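Local atomic coordinates of Serine/threonine-protein kinase Tel1 (Chaetomium thermophilum, PDB entry 6SKY), a protein that probably phosphorylates serine or threonine in [ST]-Q motifs at the expense of ATP, as a kinase of DNA-damage checkpoint signalling. Residues Asp1928-Leu1933 with Leu1943-Tyr1948; Ser2139-Arg2144 with Ala2155-Val2160; His2572-His2577 with Gly2599-Lys2604. One frame throughout, in Å; residues are numbered along the deposited sequence.

Contact 1. Residues Asp1928-Leu1933 with Leu1943-Tyr1948; sequences DAYYGL and LARLEY
Tyr1930 and Tyr1948 give up the most surface here, and they do it by laying their rings on one another. Both side chains run with CG anti to the backbone N, so the loop tyrosine and the helix tyrosine reach across from opposing sides until the rings overlap. The result is an offset face-to-face stack, with centroids 4.0 Å apart and planes inclined by 17°. The displacement is unequal: Tyr1930 CG stands over the centre of the Tyr1948 ring, whereas Tyr1948 CG lies nearer the rim of the other ring. The phenol end of Tyr1948 therefore runs on past the ring to the base of its partner, where its OH comes 3.5 Å from Tyr1930 CB. Tyrosine suits both positions, being broad and flat enough to bridge a gap between backbones too wide for small residues.

Tyr1931 makes the third part. Its CG is turned anti to the carbonyl carbon, and its ring crosses Arg1945 at about a right angle, with CE1 lying 4.1 Å from Arg1945 CG. The arginine lends its methylenes to this ring while its charged end pairs elsewhere, with Glu1949 and with Glu2219 of the second subunit. At the tip of Tyr1931, OH meets the edge of the Tyr1948 ring near its plane, 4.1 Å from CE2.

The short 3-10 turn 1930-1932 sets its two tyrosines against helix 1939-1948. Among the loop's other contacts, Tyr1930 touches Glu1922 of helix 1916-1923, while Tyr1931 makes a cation-pi contact with Arg2819 of helix 2816-2828, joining this FAT region to the kinase domain.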
loop_
_atom_site.group_PDB
_atom_site.type_symbol
_atom_site.label_atom_id
_atom_site.label_comp_id
_atom_site.label_asym_id
_atom_site.label_seq_id
_atom_site.Cartn_x
_atom_site.Cartn_y
_atom_site.Cartn_z
ATOM N N ASP A 1928 -20.365 6.678 8.517
ATOM C CA ASP A 1928 -19.644 7.772 7.884
ATOM C C ASP A 1928 -19.878 9.139 8.499
ATOM O O ASP A 1928 -19.161 10.072 8.146
ATOM C CB ASP A 1928 -20.008 7.855 6.399
ATOM C CG ASP A 1928 -19.834 6.545 5.681
ATOM O OD1 ASP A 1928 -18.930 5.775 6.052
ATOM O OD2 ASP A 1928 -20.607 6.282 4.740
ATOM N N ALA A 1929 -20.851 9.296 9.391
ATOM C CA ALA A 1929 -21.223 10.635 9.833
ATOM C C ALA A 1929 -20.109 11.299 10.630
ATOM O O ALA A 1929 -19.868 12.502 10.486
ATOM C CB ALA A 1929 -22.503 10.571 10.653
ATOM N N TYR A 1930 -19.414 10.525 11.464
ATOM C CA TYR A 1930 -18.353 11.060 12.310
ATOM C C TYR A 1930 -17.324 11.850 11.526
ATOM O O TYR A 1930 -16.767 12.823 12.039
ATOM C CB TYR A 1930 -17.671 9.912 13.042
ATOM C CG TYR A 1930 -16.496 10.316 13.889
ATOM C CD1 TYR A 1930 -16.680 10.868 15.141
ATOM C CD2 TYR A 1930 -15.200 10.127 13.444
ATOM C CE1 TYR A 1930 -15.619 11.233 15.915
ATOM C CE2 TYR A 1930 -14.132 10.490 14.214
ATOM C CZ TYR A 1930 -14.347 11.039 15.449
ATOM O OH TYR A 1930 -13.284 11.404 16.229
ATOM N N TYR A 1931 -17.056 11.454 10.289
ATOM C CA TYR A 1931 -16.005 12.074 9.500
ATOM C C TYR A 1931 -16.397 13.426 8.941
ATOM O O TYR A 1931 -15.551 14.095 8.348
ATOM C CB TYR A 1931 -15.605 11.151 8.361
ATOM C CG TYR A 1931 -15.156 9.805 8.838
ATOM C CD1 TYR A 1931 -13.829 9.549 9.086
ATOM C CD2 TYR A 1931 -16.062 8.796 9.055
ATOM C CE1 TYR A 1931 -13.420 8.324 9.529
ATOM C CE2 TYR A 1931 -15.663 7.571 9.498
ATOM C CZ TYR A 1931 -14.342 7.339 9.736
ATOM O OH TYR A 1931 -13.941 6.107 10.178
ATOM N N GLY A 1932 -17.640 13.847 9.109
ATOM C CA GLY A 1932 -18.037 15.142 8.611
ATOM C C GLY A 1932 -17.827 16.270 9.564
ATOM O O GLY A 1932 -17.968 17.431 9.183
ATOM N N LEU A 1933 -17.488 15.955 10.803
ATOM C CA LEU A 1933 -17.250 16.956 11.824
ATOM C C LEU A 1933 -15.831 17.485 11.718
ATOM O O LEU A 1933 -14.886 16.723 11.511
ATOM C CB LEU A 1933 -17.479 16.347 13.199
ATOM C CG LEU A 1933 -17.670 17.299 14.365
ATOM C CD1 LEU A 1933 -18.996 18.005 14.242
ATOM C CD2 LEU A 1933 -17.595 16.508 15.627
ATOM N N LEU A 1943 -5.140 10.190 16.077
ATOM C CA LEU A 1943 -5.226 8.971 16.870
ATOM C C LEU A 1943 -6.653 8.715 17.340
ATOM O O LEU A 1943 -7.112 7.570 17.353
ATOM C CB LEU A 1943 -4.269 9.062 18.055
ATOM C CG LEU A 1943 -4.143 7.844 18.957
ATOM C CD1 LEU A 1943 -3.968 6.588 18.137
ATOM C CD2 LEU A 1943 -2.976 8.053 19.879
ATOM N N ALA A 1944 -7.363 9.772 17.736
ATOM C CA ALA A 1944 -8.761 9.633 18.128
ATOM C C ALA A 1944 -9.605 9.107 16.977
ATOM O O ALA A 1944 -10.455 8.232 17.167
ATOM C CB ALA A 1944 -9.304 10.968 18.620
ATOM N N ARG A 1945 -9.380 9.622 15.773
ATOM C CA ARG A 1945 -10.119 9.124 14.622
ATOM C C ARG A 1945 -9.747 7.688 14.287
ATOM O O ARG A 1945 -10.602 6.919 13.841
ATOM C CB ARG A 1945 -9.880 10.019 13.414
ATOM C CG ARG A 1945 -10.513 9.491 12.158
ATOM C CD ARG A 1945 -10.116 10.292 10.943
ATOM N NE ARG A 1945 -8.688 10.218 10.663
ATOM C CZ ARG A 1945 -8.081 9.159 10.140
ATOM N NH1 ARG A 1945 -6.780 9.188 9.910
ATOM N NH2 ARG A 1945 -8.773 8.067 9.854
ATOM N N LEU A 1946 -8.486 7.304 14.484
ATOM C CA LEU A 1946 -8.089 5.932 14.180
ATOM C C LEU A 1946 -8.615 4.949 15.208
ATOM O O LEU A 1946 -8.850 3.784 14.884
ATOM C CB LEU A 1946 -6.572 5.822 14.096
ATOM C CG LEU A 1946 -5.907 6.386 12.852
ATOM C CD1 LEU A 1946 -4.424 6.437 13.070
ATOM C CD2 LEU A 1946 -6.242 5.525 11.664
ATOM N N GLU A 1947 -8.787 5.387 16.451
ATOM C CA GLU A 1947 -9.335 4.495 17.461
ATOM C C GLU A 1947 -10.851 4.413 17.372
ATOM O O GLU A 1947 -11.421 3.357 17.663
ATOM C CB GLU A 1947 -8.895 4.934 18.856
ATOM C CG GLU A 1947 -9.650 6.112 19.428
ATOM C CD GLU A 1947 -8.971 6.700 20.645
ATOM O OE1 GLU A 1947 -7.765 6.443 20.836
ATOM O OE2 GLU A 1947 -9.642 7.420 21.408
ATOM N N TYR A 1948 -11.518 5.501 16.976
ATOM C CA TYR A 1948 -12.927 5.408 16.610
ATOM C C TYR A 1948 -13.114 4.418 15.473
ATOM O O TYR A 1948 -13.998 3.560 15.512
ATOM C CB TYR A 1948 -13.463 6.785 16.212
ATOM C CG TYR A 1948 -14.820 6.742 15.547
ATOM C CD1 TYR A 1948 -15.980 6.872 16.290
ATOM C CD2 TYR A 1948 -14.941 6.566 14.177
ATOM C CE1 TYR A 1948 -17.209 6.819 15.691
ATOM C CE2 TYR A 1948 -16.164 6.507 13.576
ATOM C CZ TYR A 1948 -17.295 6.636 14.337
ATOM O OH TYR A 1948 -18.522 6.585 13.729
#

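Contact 2. Residues Ser2139-Arg2144 with Ala2155-Val2160; sequences SMWSQR and ADARLV
Two flat groups, the indole of Trp2141 and the guanidinium of Arg2158, flank the line where the two helices meet. Val2160 CG1 sits at the indole edge near its plane, 4.2 Å from CZ3, and the Ala2157 methyl approaches the same six-membered ring obliquely. Around the indole, Val2099, Met2046 and Leu2105 add further apolar contacts. The guanidinium receives Ser2142 OG at its edge, in plane.

The motif is an antiparallel helical hairpin of the FAT alpha solenoid: helices 2124-2143 and 2154-2174 follow one another in the chain, and their local axes pass 8.8 Å apart at 167°. Small residues make this closeness possible. Ser2142 and Ala2157 face each other with CA atoms 5.0 Å apart, and the alanine methyl packs 3.9 Å from Ser2142 CA. Trp2141, with CG anti to the backbone N, swings its long ring system past this point to the flank of the second helix, where a smaller residue could not reach. Val2160 and Trp2141 both rest on Leu2105 of helix 2102-2119, so a third helix closes the apolar side.

On the other flank the interface turns polar. Arg2158 leaves its helix pointing away from helix 2124-2143, but bends at chi2 and chi3 bring the guanidinium back. Its NH1 is held by Ser2194, and its NH2 serves the hairpin. With Ser2142 replaced, an alanine here would remove the acceptor for NH2 and would probably loosen the arginine's hold on the first helix. In that bond Arg2158 NH2 donates to Ser2142 OG over 3.2 Å at an N-H...O angle of 149°, with the oxygen only 12° out of the guanidinium plane.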
loop_
_atom_site.group_PDB
_atom_site.type_symbol
_atom_site.label_atom_id
_atom_site.label_comp_id
_atom_site.label_asym_id
_atom_site.label_seq_id
_atom_site.Cartn_x
_atom_site.Cartn_y
_atom_site.Cartn_z
ATOM N N SER A 2139 -13.420 -25.872 19.792
ATOM C CA SER A 2139 -12.201 -26.439 20.360
ATOM C C SER A 2139 -12.449 -27.028 21.740
ATOM O O SER A 2139 -11.972 -28.130 22.043
ATOM C CB SER A 2139 -11.103 -25.388 20.417
ATOM O OG SER A 2139 -11.255 -24.564 21.544
ATOM N N MET A 2140 -13.199 -26.323 22.591
ATOM C CA MET A 2140 -13.514 -26.858 23.911
ATOM C C MET A 2140 -14.284 -28.163 23.813
ATOM O O MET A 2140 -14.032 -29.096 24.578
ATOM C CB MET A 2140 -14.311 -25.843 24.718
ATOM C CG MET A 2140 -13.495 -24.710 25.262
ATOM S SD MET A 2140 -12.358 -25.247 26.533
ATOM C CE MET A 2140 -13.490 -26.070 27.622
ATOM N N TRP A 2141 -15.235 -28.249 22.889
ATOM C CA TRP A 2141 -15.981 -29.488 22.728
ATOM C C TRP A 2141 -15.083 -30.611 22.247
ATOM O O TRP A 2141 -15.268 -31.767 22.632
ATOM C CB TRP A 2141 -17.126 -29.266 21.755
ATOM C CG TRP A 2141 -18.148 -30.324 21.757
ATOM C CD1 TRP A 2141 -18.949 -30.681 22.788
ATOM C CD2 TRP A 2141 -18.524 -31.142 20.656
ATOM N NE1 TRP A 2141 -19.791 -31.684 22.407
ATOM C CE2 TRP A 2141 -19.549 -31.984 21.096
ATOM C CE3 TRP A 2141 -18.085 -31.250 19.338
ATOM C CZ2 TRP A 2141 -20.139 -32.921 20.272
ATOM C CZ3 TRP A 2141 -18.674 -32.175 18.525
ATOM C CH2 TRP A 2141 -19.687 -33.001 18.990
ATOM N N SER A 2142 -14.110 -30.300 21.396
ATOM C CA SER A 2142 -13.195 -31.340 20.946
ATOM C C SER A 2142 -12.271 -31.810 22.060
ATOM O O SER A 2142 -11.803 -32.949 22.027
ATOM C CB SER A 2142 -12.379 -30.840 19.766
ATOM O OG SER A 2142 -11.325 -31.730 19.487
ATOM N N GLN A 2143 -11.990 -30.957 23.045
ATOM C CA GLN A 2143 -11.069 -31.346 24.110
ATOM C C GLN A 2143 -11.749 -32.154 25.207
ATOM O O GLN A 2143 -11.148 -33.081 25.756
ATOM C CB GLN A 2143 -10.425 -30.111 24.724
ATOM C CG GLN A 2143 -9.479 -29.392 23.812
ATOM C CD GLN A 2143 -8.967 -28.124 24.426
ATOM O OE1 GLN A 2143 -9.288 -27.802 25.565
ATOM N NE2 GLN A 2143 -8.169 -27.386 23.675
ATOM N N ARG A 2144 -12.984 -31.807 25.558
ATOM C CA ARG A 2144 -13.668 -32.357 26.729
ATOM C C ARG A 2144 -14.391 -33.636 26.346
ATOM O O ARG A 2144 -15.530 -33.618 25.894
ATOM C CB ARG A 2144 -14.630 -31.327 27.294
ATOM C CG ARG A 2144 -13.943 -30.058 27.701
ATOM C CD ARG A 2144 -13.035 -30.359 28.832
ATOM N NE ARG A 2144 -13.766 -31.170 29.788
ATOM C CZ ARG A 2144 -13.223 -31.797 30.817
ATOM N NH1 ARG A 2144 -11.920 -31.715 31.036
ATOM N NH2 ARG A 2144 -13.991 -32.510 31.620
ATOM N N ALA A 2155 -12.324 -38.289 16.636
ATOM C CA ALA A 2155 -12.105 -37.965 15.235
ATOM C C ALA A 2155 -13.253 -37.136 14.678
ATOM O O ALA A 2155 -13.030 -36.205 13.902
ATOM C CB ALA A 2155 -11.924 -39.245 14.428
ATOM N N ASP A 2156 -14.486 -37.443 15.082
ATOM C CA ASP A 2156 -15.637 -36.661 14.639
ATOM C C ASP A 2156 -15.566 -35.230 15.149
ATOM O O ASP A 2156 -15.801 -34.277 14.397
ATOM C CB ASP A 2156 -16.925 -37.321 15.114
ATOM C CG ASP A 2156 -17.160 -38.666 14.474
ATOM O OD1 ASP A 2156 -16.711 -38.861 13.327
ATOM O OD2 ASP A 2156 -17.802 -39.527 15.112
ATOM N N ALA A 2157 -15.264 -35.060 16.435
ATOM C CA ALA A 2157 -15.168 -33.724 17.002
ATOM C C ALA A 2157 -14.044 -32.930 16.356
ATOM O O ALA A 2157 -14.199 -31.739 16.060
ATOM C CB ALA A 2157 -14.967 -33.819 18.509
ATOM N N ARG A 2158 -12.907 -33.578 16.107
ATOM C CA ARG A 2158 -11.798 -32.896 15.457
ATOM C C ARG A 2158 -12.160 -32.481 14.042
ATOM O O ARG A 2158 -11.862 -31.358 13.619
ATOM C CB ARG A 2158 -10.579 -33.802 15.447
ATOM C CG ARG A 2158 -9.302 -33.063 15.311
ATOM C CD ARG A 2158 -9.128 -32.146 16.478
ATOM N NE ARG A 2158 -7.734 -32.045 16.858
ATOM C CZ ARG A 2158 -7.326 -31.636 18.048
ATOM N NH1 ARG A 2158 -6.032 -31.576 18.315
ATOM N NH2 ARG A 2158 -8.211 -31.293 18.971
ATOM N N LEU A 2159 -12.801 -33.372 13.294
ATOM C CA LEU A 2159 -13.171 -33.056 11.925
ATOM C C LEU A 2159 -14.154 -31.898 11.873
ATOM O O LEU A 2159 -14.048 -31.022 11.005
ATOM C CB LEU A 2159 -13.756 -34.294 11.263
ATOM C CG LEU A 2159 -13.848 -34.253 9.751
ATOM C CD1 LEU A 2159 -12.512 -33.879 9.190
ATOM C CD2 LEU A 2159 -14.272 -35.601 9.254
ATOM N N VAL A 2160 -15.110 -31.862 12.802
ATOM C CA VAL A 2160 -16.084 -30.780 12.777
ATOM C C VAL A 2160 -15.439 -29.466 13.194
ATOM O O VAL A 2160 -15.801 -28.401 12.677
ATOM C CB VAL A 2160 -17.303 -31.142 13.644
ATOM C CG1 VAL A 2160 -17.290 -30.409 14.951
ATOM C CG2 VAL A 2160 -18.569 -30.836 12.899
#

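Contact 3. Residues His2572-His2577 with Gly2599-Lys2604; sequences HVPMIH and GTDGRK
The start of strand 2576-2585 meets the turn of a beta hairpin in the antiparallel sheet of the kinase domain. Strands 2593-2599 and 2604-2611 are joined by a type I turn followed by a G1 bulge. Gly2602 occupies the bulge position with a positive phi, where a CB would jam against the preceding carbonyl oxygen.

Asp2601 takes the crowded rotamer, CG between the backbone N and the carbonyl carbon (chi1 57°), which folds its carboxylate back over the turn. There OD1 accepts a weak bond from Arg2603 N, in the pattern of an Asx turn, and OD2 faces Arg2603 NE at 3.6 Å, a salt bridge of charges alone because the oxygen lies well out of the guanidinium plane. The same carboxylate touches the other segment, OD2 lying 3.8 Å from Pro2574 CB, as the two side chains cross obliquely. Gly2599 fits beneath it, since a side chain there would be crowded by Asp2601 OD1.

With CG anti to the backbone N, His2577 brings CB rather than its ring closest to Gly2599 O, at 3.3 Å, while Met2575 leads its end away toward Pro2556. Thr2600 turns CG2 anti to its own N, so CB and OG1 stay beside Met2575 O, at 3.8 and 3.7 Å.

Ile2576 and Gly2599 form an antiparallel non-hydrogen-bonded pair, with CA atoms 4.4 Å apart, and His2577 continues the pairing with Ile2598. The other flank of the pair is closed by Thr2600 N, which donates to Met2575 O over 2.9 Å; the hydrogen bond is bent, with an N-H...O angle of 133°, yet the nitrogen lies nearly along the C=O axis, at 165°.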
loop_
_atom_site.group_PDB
_atom_site.type_symbol
_atom_site.label_atom_id
_atom_site.label_comp_id
_atom_site.label_asym_id
_atom_site.label_seq_id
_atom_site.Cartn_x
_atom_site.Cartn_y
_atom_site.Cartn_z
ATOM N N HIS A 2572 -47.171 -16.708 -12.102
ATOM C CA HIS A 2572 -47.286 -15.879 -10.912
ATOM C C HIS A 2572 -47.197 -14.392 -11.212
ATOM O O HIS A 2572 -47.022 -13.602 -10.281
ATOM C CB HIS A 2572 -46.200 -16.256 -9.906
ATOM C CG HIS A 2572 -44.812 -15.977 -10.390
ATOM N ND1 HIS A 2572 -44.188 -14.766 -10.196
ATOM C CD2 HIS A 2572 -43.932 -16.751 -11.067
ATOM C CE1 HIS A 2572 -42.980 -14.805 -10.731
ATOM N NE2 HIS A 2572 -42.800 -15.999 -11.266
ATOM N N VAL A 2573 -47.304 -13.994 -12.474
ATOM C CA VAL A 2573 -47.143 -12.598 -12.867
ATOM C C VAL A 2573 -48.510 -11.928 -12.895
ATOM O O VAL A 2573 -49.452 -12.473 -13.484
ATOM C CB VAL A 2573 -46.445 -12.487 -14.229
ATOM C CG1 VAL A 2573 -45.734 -11.157 -14.351
ATOM C CG2 VAL A 2573 -45.475 -13.628 -14.415
ATOM N N PRO A 2574 -48.665 -10.755 -12.289
ATOM C CA PRO A 2574 -49.976 -10.098 -12.279
ATOM C C PRO A 2574 -50.376 -9.632 -13.668
ATOM O O PRO A 2574 -49.612 -8.952 -14.348
ATOM C CB PRO A 2574 -49.765 -8.913 -11.334
ATOM C CG PRO A 2574 -48.313 -8.660 -11.379
ATOM C CD PRO A 2574 -47.669 -9.996 -11.523
ATOM N N MET A 2575 -51.581 -9.995 -14.080
ATOM C CA MET A 2575 -52.134 -9.494 -15.325
ATOM C C MET A 2575 -52.875 -8.191 -15.071
ATOM O O MET A 2575 -53.199 -7.848 -13.936
ATOM C CB MET A 2575 -53.074 -10.518 -15.952
ATOM C CG MET A 2575 -52.439 -11.867 -16.171
ATOM S SD MET A 2575 -51.305 -11.909 -17.561
ATOM C CE MET A 2575 -50.206 -13.222 -17.052
ATOM N N ILE A 2576 -53.128 -7.451 -16.144
ATOM C CA ILE A 2576 -53.936 -6.247 -16.016
ATOM C C ILE A 2576 -55.380 -6.661 -15.788
ATOM O O ILE A 2576 -55.981 -7.349 -16.619
ATOM C CB ILE A 2576 -53.808 -5.354 -17.253
ATOM C CG1 ILE A 2576 -52.429 -4.722 -17.317
ATOM C CG2 ILE A 2576 -54.853 -4.271 -17.221
ATOM C CD1 ILE A 2576 -52.267 -3.774 -18.464
ATOM N N HIS A 2577 -55.940 -6.253 -14.653
ATOM C CA HIS A 2577 -57.335 -6.554 -14.365
ATOM C C HIS A 2577 -58.252 -5.546 -15.038
ATOM O O HIS A 2577 -59.117 -5.912 -15.837
ATOM C CB HIS A 2577 -57.563 -6.573 -12.854
ATOM C CG HIS A 2577 -58.975 -6.854 -12.457
ATOM N ND1 HIS A 2577 -59.899 -5.857 -12.240
ATOM C CD2 HIS A 2577 -59.619 -8.023 -12.231
ATOM C CE1 HIS A 2577 -61.055 -6.398 -11.902
ATOM N NE2 HIS A 2577 -60.911 -7.711 -11.889
ATOM N N GLY A 2599 -54.098 -4.091 -11.344
ATOM C CA GLY A 2599 -53.722 -5.443 -11.668
ATOM C C GLY A 2599 -54.584 -6.464 -10.974
ATOM O O GLY A 2599 -55.539 -6.153 -10.265
ATOM N N THR A 2600 -54.234 -7.727 -11.194
ATOM C CA THR A 2600 -54.971 -8.812 -10.568
ATOM C C THR A 2600 -54.703 -8.867 -9.070
ATOM O O THR A 2600 -55.629 -9.064 -8.277
ATOM C CB THR A 2600 -54.615 -10.132 -11.244
ATOM O OG1 THR A 2600 -55.495 -10.348 -12.352
ATOM C CG2 THR A 2600 -54.735 -11.286 -10.278
ATOM N N ASP A 2601 -53.451 -8.672 -8.659
ATOM C CA ASP A 2601 -53.135 -8.640 -7.237
ATOM C C ASP A 2601 -53.599 -7.362 -6.552
ATOM O O ASP A 2601 -53.383 -7.216 -5.346
ATOM C CB ASP A 2601 -51.630 -8.830 -7.025
ATOM C CG ASP A 2601 -50.796 -7.798 -7.757
ATOM O OD1 ASP A 2601 -51.369 -6.888 -8.387
ATOM O OD2 ASP A 2601 -49.555 -7.902 -7.702
ATOM N N GLY A 2602 -54.212 -6.437 -7.281
ATOM C CA GLY A 2602 -54.779 -5.259 -6.663
ATOM C C GLY A 2602 -53.819 -4.117 -6.439
ATOM O O GLY A 2602 -54.023 -3.325 -5.518
ATOM N N ARG A 2603 -52.774 -4.007 -7.252
ATOM C CA ARG A 2603 -51.846 -2.890 -7.189
ATOM C C ARG A 2603 -52.051 -1.981 -8.389
ATOM O O ARG A 2603 -52.565 -2.396 -9.427
ATOM C CB ARG A 2603 -50.399 -3.377 -7.142
ATOM C CG ARG A 2603 -50.094 -4.216 -5.935
ATOM C CD ARG A 2603 -48.635 -4.606 -5.865
ATOM N NE ARG A 2603 -48.470 -5.775 -5.010
ATOM C CZ ARG A 2603 -47.302 -6.279 -4.630
ATOM N NH1 ARG A 2603 -47.271 -7.348 -3.850
ATOM N NH2 ARG A 2603 -46.170 -5.714 -5.021
ATOM N N LYS A 2604 -51.646 -0.730 -8.238
ATOM C CA LYS A 2604 -51.833 0.275 -9.270
ATOM C C LYS A 2604 -50.516 0.515 -9.990
ATOM O O LYS A 2604 -49.530 0.919 -9.370
ATOM C CB LYS A 2604 -52.360 1.572 -8.670
ATOM C CG LYS A 2604 -53.668 1.413 -7.939
ATOM C CD LYS A 2604 -54.239 2.760 -7.568
ATOM C CE LYS A 2604 -55.586 2.624 -6.897
ATOM N NZ LYS A 2604 -56.211 3.954 -6.681
#

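Followed from the N terminus, the three contacts come in series: each is complete before the next begins, so none encloses or crosses another. Contact 1 folds the loop after helix 1916-1923 back onto the later part of helix 1939-1948, on the part of the FAT region that meets the kinase domain. Contact 2 closes the connection between two successive helices farther along the FAT solenoid, with its centre about 42 Å from that of contact 1. Contact 3 spans a longer excursion, mostly strand, and joins the start of strand 2576-2585 to the turn between strands 2593-2599 and 2604-2611 in the kinase domain. Its centre lies about 49 Å from that of contact 1 and about 55 Å from that of contact 2.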